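Long-range contact in peptide methionine sulfoxide reductase MsrA (Treponema denticola ATCC 35405, PDB 5FA9), which probably repairs oxidatively damaged proteins by reducing methionine sulfoxide back to methionine, with thioredoxin as the likely reductant: residues Lys26-Gly31 against His139-Gln144. The protein carries 2 engineered substitutions. Residues are numbered along the deposited sequence; the frame is centred on the assembly and turned at random.
Sequences KETDTG and HQDYLQ
His139 meets Thr30 mainly through its backbone: the carbonyl O takes a weak hydrogen bond from Thr30 OG1 at 3.1 Å, and His139 CB lies 3.9 Å from Thr30 OG1. Thr30 OG1 stands between its own backbone N and carbonyl carbon (chi1 57°), which turns it to the loop. The imidazole leads away from the strand, packs against Phe12 and Trp13, and accepts a hydrogen bond from Trp13 NE1 at ND1.

Gln140 carries most of the contact on the 139-144 side. Its side chain, bent at chi2 (-64°), brings the amide against the backbone of Thr30. Thr30 N donates to Gln140 OE1 at 3.2 Å along a nearly straight N-H...O line (164°), while Gln140 NE2 returns a bond to Thr30 O at 2.9 Å, with that oxygen close to the amide plane. These two bonds fix which way round the amide sits, supported by another from NE2 to Ala135 O. Gln140 OE1 also rests 3.5 Å from Asp29 CA.

Asp141, at the N-cap position of helix 142-145 but without a side-chain capping bond, brings OD1 loosely to 4.4 Å from Thr28 OG1. The Glu16 carboxylate ties the two residues together, OE2 bonding Thr28 OG1 and OE1 Asp141 N.

The amide pairs with Thr30 N-H and C=O as a peptide group would, beside the backbone bond of Thr30 to Ala135, joining the mixed sheet of the MsrA domain to the loop whose His139 lines the pocket of the bound dithiane-diol.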
loop_
_atom_site.group_PDB
_atom_site.type_symbol
_atom_site.label_atom_id
_atom_site.label_comp_id
_atom_site.label_asym_id
_atom_site.label_seq_id
_atom_site.Cartn_x
_atom_site.Cartn_y
_atom_site.Cartn_z
ATOM N N LYS B 26 5.976 -6.331 -1.802
ATOM C CA LYS B 26 6.307 -5.978 -0.427
ATOM C C LYS B 26 5.686 -6.935 0.586
ATOM O O LYS B 26 6.182 -7.068 1.705
ATOM C CB LYS B 26 5.866 -4.545 -0.130
ATOM C CG LYS B 26 6.300 -3.536 -1.182
ATOM C CD LYS B 26 6.692 -2.213 -0.548
ATOM C CE LYS B 26 8.064 -2.302 0.102
ATOM N NZ LYS B 26 8.352 -1.124 0.964
ATOM N N GLU B 27 4.605 -7.601 0.192
ATOM C CA GLU B 27 3.911 -8.519 1.089
ATOM C C GLU B 27 3.014 -9.490 0.328
ATOM O O GLU B 27 2.306 -9.100 -0.601
ATOM C CB GLU B 27 3.082 -7.731 2.111
ATOM C CG GLU B 27 2.116 -8.575 2.929
ATOM C CD GLU B 27 1.410 -7.773 4.006
ATOM O OE1 GLU B 27 2.079 -6.965 4.683
ATOM O OE2 GLU B 27 0.185 -7.949 4.177
ATOM N N THR B 28 3.055 -10.759 0.725
ATOM C CA THR B 28 2.173 -11.774 0.160
ATOM C C THR B 28 1.410 -12.502 1.262
ATOM O O THR B 28 1.959 -12.781 2.329
ATOM C CB THR B 28 2.950 -12.806 -0.678
ATOM O OG1 THR B 28 3.972 -13.410 0.127
ATOM C CG2 THR B 28 3.589 -12.144 -1.887
ATOM N N ASP B 29 0.144 -12.806 0.998
ATOM C CA ASP B 29 -0.682 -13.550 1.943
ATOM C C ASP B 29 -1.588 -14.528 1.207
ATOM O O ASP B 29 -2.233 -14.168 0.224
ATOM C CB ASP B 29 -1.530 -12.603 2.795
ATOM C CG ASP B 29 -0.693 -11.609 3.572
ATOM O OD1 ASP B 29 0.030 -12.031 4.499
ATOM O OD2 ASP B 29 -0.762 -10.404 3.255
ATOM N N THR B 30 -1.641 -15.764 1.692
ATOM C CA THR B 30 -2.507 -16.776 1.101
ATOM C C THR B 30 -3.873 -16.765 1.774
ATOM O O THR B 30 -3.977 -16.523 2.977
ATOM C CB THR B 30 -1.891 -18.180 1.211
ATOM O OG1 THR B 30 -1.628 -18.483 2.587
ATOM C CG2 THR B 30 -0.594 -18.251 0.426
ATOM N N GLY B 31 -4.917 -17.024 0.997
ATOM C CA GLY B 31 -6.268 -16.999 1.527
ATOM C C GLY B 31 -7.321 -17.544 0.583
ATOM O O GLY B 31 -7.005 -18.145 -0.446
ATOM N N HIS B 139 -0.336 -22.119 6.416
ATOM C CA HIS B 139 -0.336 -21.933 4.969
ATOM C C HIS B 139 0.425 -20.685 4.526
ATOM O O HIS B 139 0.598 -20.450 3.329
ATOM C CB HIS B 139 -1.772 -21.868 4.446
ATOM C CG HIS B 139 -2.547 -23.132 4.653
ATOM N ND1 HIS B 139 -2.140 -24.347 4.143
ATOM C CD2 HIS B 139 -3.707 -23.370 5.311
ATOM C CE1 HIS B 139 -3.015 -25.278 4.478
ATOM N NE2 HIS B 139 -3.975 -24.711 5.187
ATOM N N GLN B 140 0.878 -19.885 5.486
ATOM C CA GLN B 140 1.604 -18.657 5.172
ATOM C C GLN B 140 3.095 -18.930 5.017
ATOM O O GLN B 140 3.743 -19.408 5.949
ATOM C CB GLN B 140 1.367 -17.601 6.252
ATOM C CG GLN B 140 -0.095 -17.223 6.435
ATOM C CD GLN B 140 -0.687 -16.559 5.206
ATOM O OE1 GLN B 140 0.028 -15.954 4.406
ATOM N NE2 GLN B 140 -2.001 -16.670 5.049
ATOM N N ASP B 141 3.628 -18.608 3.838
ATOM C CA ASP B 141 5.003 -18.944 3.475
ATOM C C ASP B 141 5.269 -20.426 3.713
ATOM O O ASP B 141 6.259 -20.802 4.342
ATOM C CB ASP B 141 6.003 -18.085 4.255
ATOM C CG ASP B 141 6.198 -16.715 3.636
ATOM O OD1 ASP B 141 5.998 -16.582 2.410
ATOM O OD2 ASP B 141 6.552 -15.771 4.372
ATOM N N TYR B 142 4.363 -21.256 3.204
ATOM C CA TYR B 142 4.415 -22.700 3.398
ATOM C C TYR B 142 5.707 -23.302 2.854
ATOM O O TYR B 142 6.381 -24.069 3.542
ATOM C CB TYR B 142 3.203 -23.359 2.732
ATOM C CG TYR B 142 3.188 -24.870 2.800
ATOM C CD1 TYR B 142 2.646 -25.531 3.894
ATOM C CD2 TYR B 142 3.697 -25.638 1.758
ATOM C CE1 TYR B 142 2.624 -26.911 3.957
ATOM C CE2 TYR B 142 3.679 -27.018 1.812
ATOM C CZ TYR B 142 3.141 -27.649 2.913
ATOM O OH TYR B 142 3.120 -29.024 2.971
ATOM N N LEU B 143 6.048 -22.948 1.619
ATOM C CA LEU B 143 7.231 -23.499 0.968
ATOM C C LEU B 143 8.515 -22.976 1.601
ATOM O O LEU B 143 9.581 -23.571 1.442
ATOM C CB LEU B 143 7.215 -23.182 -0.527
ATOM C CG LEU B 143 6.073 -23.822 -1.320
ATOM C CD1 LEU B 143 6.151 -23.430 -2.786
ATOM C CD2 LEU B 143 6.095 -25.335 -1.161
ATOM N N GLN B 144 8.413 -21.860 2.315
ATOM C CA GLN B 144 9.560 -21.313 3.026
ATOM C C GLN B 144 9.808 -22.103 4.307
ATOM O O GLN B 144 10.951 -22.388 4.664
ATOM C CB GLN B 144 9.345 -19.832 3.345
ATOM C CG GLN B 144 10.632 -19.027 3.443
ATOM C CD GLN B 144 11.327 -18.871 2.104
ATOM O OE1 GLN B 144 10.711 -19.023 1.048
ATOM N NE2 GLN B 144 12.620 -18.566 2.140
#